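Local coordinates for response regulator (Caulobacter vibrioides, PDB 3N0R), which probably controls the general stress response as an anti-anti-sigma factor, pairing a sigma-like domain with a phosphorylatable receiver domain, at residues E158-P170 and R204-A216. The protein carries 1 engineered substitution. Numbering follows the deposited sequence.
Sequences ELATEVLIIEDEP and RTPGLVLADIQLA
Over one face of the Arg204 guanidinium sits the carboxylate of Glu162, its CD above the centre of the group and the two planes 81° apart. This salt bridge, with Glu162 OE1 3.0 Å from Arg204 NH1, rests on charge alone, since no N-H points at the oxygen. The Arg204 chain reaches there extended, CG anti to the backbone N (chi1 -161°). The backbone O of Glu162 accepts from Gly207 N at 2.8 Å and, weakly, from Leu208 N. Strands 162-166 and 208-212 then run parallel, Leu164 and Ile166 each giving N-H and taking one through O; Ile166 N to Leu210 O spans 2.8 Å. Ile166 CD1 packs on Val209 CG1 (3.9 Å) on one side of the sheet, Val163 alongside Leu208 on the other. These are neighbouring inner strands of the receiver domain's five-stranded parallel sheet, in order 2-1-3-4-5. Glu167 and Asp168, just past the first, and Asp212, ending the second, cluster as in the acidic phosphorylation pocket of receiver domains. Asp212, the predicted phosphorylation site, salt-bridged to Lys260, brings OD2 to 2.5 Å from Glu167 OE2, carboxylate planes 79° apart. Asp212 OD1 closes an Asx turn with Gln214 N, while a water donates to both Asp168 OD1 and Gln214 O.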
# COMPACT_ATOMS: atom_id res chain seq x y z
N GLU A 158 -5.53 2.88 15.78
CA GLU A 158 -4.33 3.70 15.67
C GLU A 158 -4.55 5.07 16.30
O GLU A 158 -5.63 5.65 16.18
CB GLU A 158 -3.91 3.85 14.21
CG GLU A 158 -3.33 2.56 13.64
CD GLU A 158 -3.00 2.63 12.17
OE1 GLU A 158 -3.34 3.63 11.49
OE2 GLU A 158 -2.39 1.66 11.67
N LEU A 159 -3.53 5.58 16.96
CA LEU A 159 -3.68 6.87 17.64
C LEU A 159 -3.84 8.03 16.67
O LEU A 159 -3.20 8.07 15.61
CB LEU A 159 -2.49 7.14 18.55
CG LEU A 159 -2.27 6.11 19.65
CD1 LEU A 159 -1.10 6.57 20.50
CD2 LEU A 159 -3.53 5.93 20.48
N ALA A 160 -4.70 8.97 17.04
CA ALA A 160 -4.84 10.20 16.27
C ALA A 160 -3.48 10.88 16.16
O ALA A 160 -2.73 10.98 17.14
CB ALA A 160 -5.83 11.14 16.94
N THR A 161 -3.17 11.37 14.97
CA THR A 161 -1.93 12.09 14.79
C THR A 161 -2.17 13.38 14.01
O THR A 161 -3.28 13.64 13.53
CB THR A 161 -0.87 11.21 14.12
OG1 THR A 161 0.42 11.84 14.19
CG2 THR A 161 -1.24 10.89 12.68
N GLU A 162 -1.12 14.18 13.93
CA GLU A 162 -1.18 15.43 13.19
C GLU A 162 -0.75 15.21 11.75
O GLU A 162 0.29 14.59 11.50
CB GLU A 162 -0.28 16.47 13.86
CG GLU A 162 -0.74 16.87 15.24
CD GLU A 162 0.11 17.95 15.86
OE1 GLU A 162 1.03 18.46 15.18
OE2 GLU A 162 -0.14 18.30 17.03
N VAL A 163 -1.55 15.71 10.82
CA VAL A 163 -1.34 15.44 9.41
C VAL A 163 -1.19 16.73 8.62
O VAL A 163 -2.01 17.65 8.74
CB VAL A 163 -2.52 14.63 8.84
CG1 VAL A 163 -2.27 14.30 7.38
CG2 VAL A 163 -2.72 13.37 9.66
N LEU A 164 -0.13 16.79 7.81
CA LEU A 164 0.06 17.88 6.84
C LEU A 164 -0.29 17.37 5.45
O LEU A 164 0.15 16.28 5.05
CB LEU A 164 1.52 18.34 6.86
CG LEU A 164 1.93 19.32 5.75
CD1 LEU A 164 1.18 20.64 5.89
CD2 LEU A 164 3.43 19.56 5.80
N ILE A 165 -1.10 18.14 4.73
CA ILE A 165 -1.43 17.82 3.35
C ILE A 165 -0.73 18.83 2.44
O ILE A 165 -0.77 20.02 2.70
CB ILE A 165 -2.97 17.88 3.13
CG1 ILE A 165 -3.67 16.81 3.97
CG2 ILE A 165 -3.31 17.74 1.64
CD1 ILE A 165 -5.13 17.05 4.16
N ILE A 166 -0.09 18.34 1.38
CA ILE A 166 0.53 19.20 0.37
C ILE A 166 -0.15 18.92 -0.97
O ILE A 166 0.09 17.90 -1.61
CB ILE A 166 2.06 19.02 0.27
CG1 ILE A 166 2.72 19.05 1.65
CG2 ILE A 166 2.66 20.07 -0.66
CD1 ILE A 166 4.19 18.64 1.66
N GLU A 167 -1.05 19.83 -1.35
CA GLU A 167 -1.91 19.63 -2.50
C GLU A 167 -2.42 20.98 -2.93
O GLU A 167 -2.93 21.74 -2.11
CB GLU A 167 -3.09 18.72 -2.12
CG GLU A 167 -4.09 18.50 -3.24
CD GLU A 167 -3.46 17.87 -4.45
OE1 GLU A 167 -3.40 18.53 -5.51
OE2 GLU A 167 -3.02 16.71 -4.34
N ASP A 168 -2.30 21.29 -4.22
CA ASP A 168 -2.76 22.59 -4.72
C ASP A 168 -4.10 22.54 -5.46
O ASP A 168 -4.72 23.58 -5.66
CB ASP A 168 -1.68 23.29 -5.56
CG ASP A 168 -1.25 22.48 -6.76
OD1 ASP A 168 -1.55 21.27 -6.83
OD2 ASP A 168 -0.59 23.07 -7.64
N GLU A 169 -4.54 21.36 -5.86
CA GLU A 169 -5.85 21.26 -6.51
C GLU A 169 -6.90 21.36 -5.41
O GLU A 169 -6.96 20.50 -4.55
CB GLU A 169 -6.01 19.94 -7.25
CG GLU A 169 -5.15 19.77 -8.48
CD GLU A 169 -5.68 18.68 -9.38
OE1 GLU A 169 -5.35 17.50 -9.15
OE2 GLU A 169 -6.46 19.00 -10.30
N PRO A 170 -7.74 22.41 -5.44
CA PRO A 170 -8.54 22.66 -4.23
C PRO A 170 -9.59 21.60 -3.90
O PRO A 170 -9.77 21.31 -2.72
CB PRO A 170 -9.20 24.01 -4.51
CG PRO A 170 -9.12 24.20 -5.97
CD PRO A 170 -7.89 23.47 -6.44
N ARG A 204 5.33 23.32 13.10
CA ARG A 204 5.07 22.09 13.84
C ARG A 204 5.40 20.88 12.97
O ARG A 204 4.98 20.81 11.83
CB ARG A 204 3.59 22.04 14.25
CG ARG A 204 3.27 21.08 15.38
CD ARG A 204 1.89 21.37 15.94
NE ARG A 204 1.64 20.81 17.27
CZ ARG A 204 2.27 19.76 17.81
NH1 ARG A 204 3.20 19.10 17.13
NH2 ARG A 204 1.94 19.36 19.03
N THR A 205 6.16 19.94 13.51
CA THR A 205 6.46 18.72 12.78
C THR A 205 5.25 17.79 12.82
O THR A 205 4.76 17.45 13.90
CB THR A 205 7.69 17.99 13.35
OG1 THR A 205 8.79 18.91 13.42
CG2 THR A 205 8.08 16.80 12.47
N PRO A 206 4.75 17.37 11.66
CA PRO A 206 3.58 16.50 11.63
C PRO A 206 3.96 15.04 11.93
O PRO A 206 5.14 14.70 11.91
CB PRO A 206 3.09 16.63 10.19
CG PRO A 206 4.31 16.88 9.42
CD PRO A 206 5.22 17.70 10.30
N GLY A 207 2.95 14.20 12.17
CA GLY A 207 3.16 12.77 12.31
C GLY A 207 2.95 12.02 11.01
O GLY A 207 3.24 10.82 10.93
N LEU A 208 2.44 12.70 10.00
CA LEU A 208 2.14 12.07 8.72
C LEU A 208 1.99 13.17 7.69
O LEU A 208 1.42 14.22 7.98
CB LEU A 208 0.83 11.27 8.80
CG LEU A 208 0.29 10.65 7.51
CD1 LEU A 208 1.22 9.57 6.97
CD2 LEU A 208 -1.10 10.09 7.75
N VAL A 209 2.48 12.93 6.47
CA VAL A 209 2.30 13.88 5.38
C VAL A 209 1.69 13.16 4.18
O VAL A 209 2.10 12.04 3.85
CB VAL A 209 3.66 14.49 4.95
CG1 VAL A 209 3.47 15.45 3.79
CG2 VAL A 209 4.31 15.19 6.13
N LEU A 210 0.68 13.79 3.58
CA LEU A 210 0.15 13.33 2.30
C LEU A 210 0.50 14.40 1.28
O LEU A 210 0.11 15.55 1.43
CB LEU A 210 -1.36 13.15 2.35
CG LEU A 210 -1.90 12.02 3.24
CD1 LEU A 210 -2.94 11.18 2.51
CD2 LEU A 210 -0.80 11.16 3.82
N ALA A 211 1.27 14.03 0.26
CA ALA A 211 1.86 15.01 -0.66
C ALA A 211 1.63 14.64 -2.11
O ALA A 211 1.92 13.51 -2.54
CB ALA A 211 3.35 15.13 -0.41
N ASP A 212 1.15 15.60 -2.89
CA ASP A 212 1.02 15.40 -4.31
C ASP A 212 2.39 15.27 -4.96
O ASP A 212 3.33 16.00 -4.60
CB ASP A 212 0.20 16.52 -4.96
CG ASP A 212 -0.46 16.06 -6.26
OD1 ASP A 212 0.28 15.80 -7.23
OD2 ASP A 212 -1.70 15.95 -6.30
N ILE A 213 2.50 14.35 -5.91
CA ILE A 213 3.75 14.11 -6.62
C ILE A 213 4.11 15.28 -7.53
O ILE A 213 5.28 15.48 -7.87
CB ILE A 213 3.65 12.81 -7.46
CG1 ILE A 213 5.04 12.26 -7.79
CG2 ILE A 213 2.82 13.03 -8.71
CD1 ILE A 213 5.79 11.75 -6.58
N GLN A 214 3.11 16.06 -7.92
CA GLN A 214 3.35 17.14 -8.87
C GLN A 214 2.39 18.29 -8.67
O GLN A 214 1.20 18.17 -8.96
CB GLN A 214 3.24 16.62 -10.30
CG GLN A 214 3.82 17.55 -11.35
CD GLN A 214 4.05 16.84 -12.66
OE1 GLN A 214 3.16 16.13 -13.16
NE2 GLN A 214 5.24 17.00 -13.23
N LEU A 215 2.92 19.41 -8.19
CA LEU A 215 2.14 20.63 -8.04
C LEU A 215 2.02 21.36 -9.38
O LEU A 215 2.43 20.85 -10.42
CB LEU A 215 2.77 21.53 -6.98
CG LEU A 215 2.93 20.90 -5.59
CD1 LEU A 215 3.66 21.85 -4.64
CD2 LEU A 215 1.58 20.49 -5.01
N ALA A 216 1.47 22.57 -9.33
CA ALA A 216 1.20 23.35 -10.54
C ALA A 216 2.48 23.77 -11.27
O ALA A 216 2.49 23.89 -12.50
CB ALA A 216 0.37 24.58 -10.19
O HOH W 1 -1.35 19.28 -8.68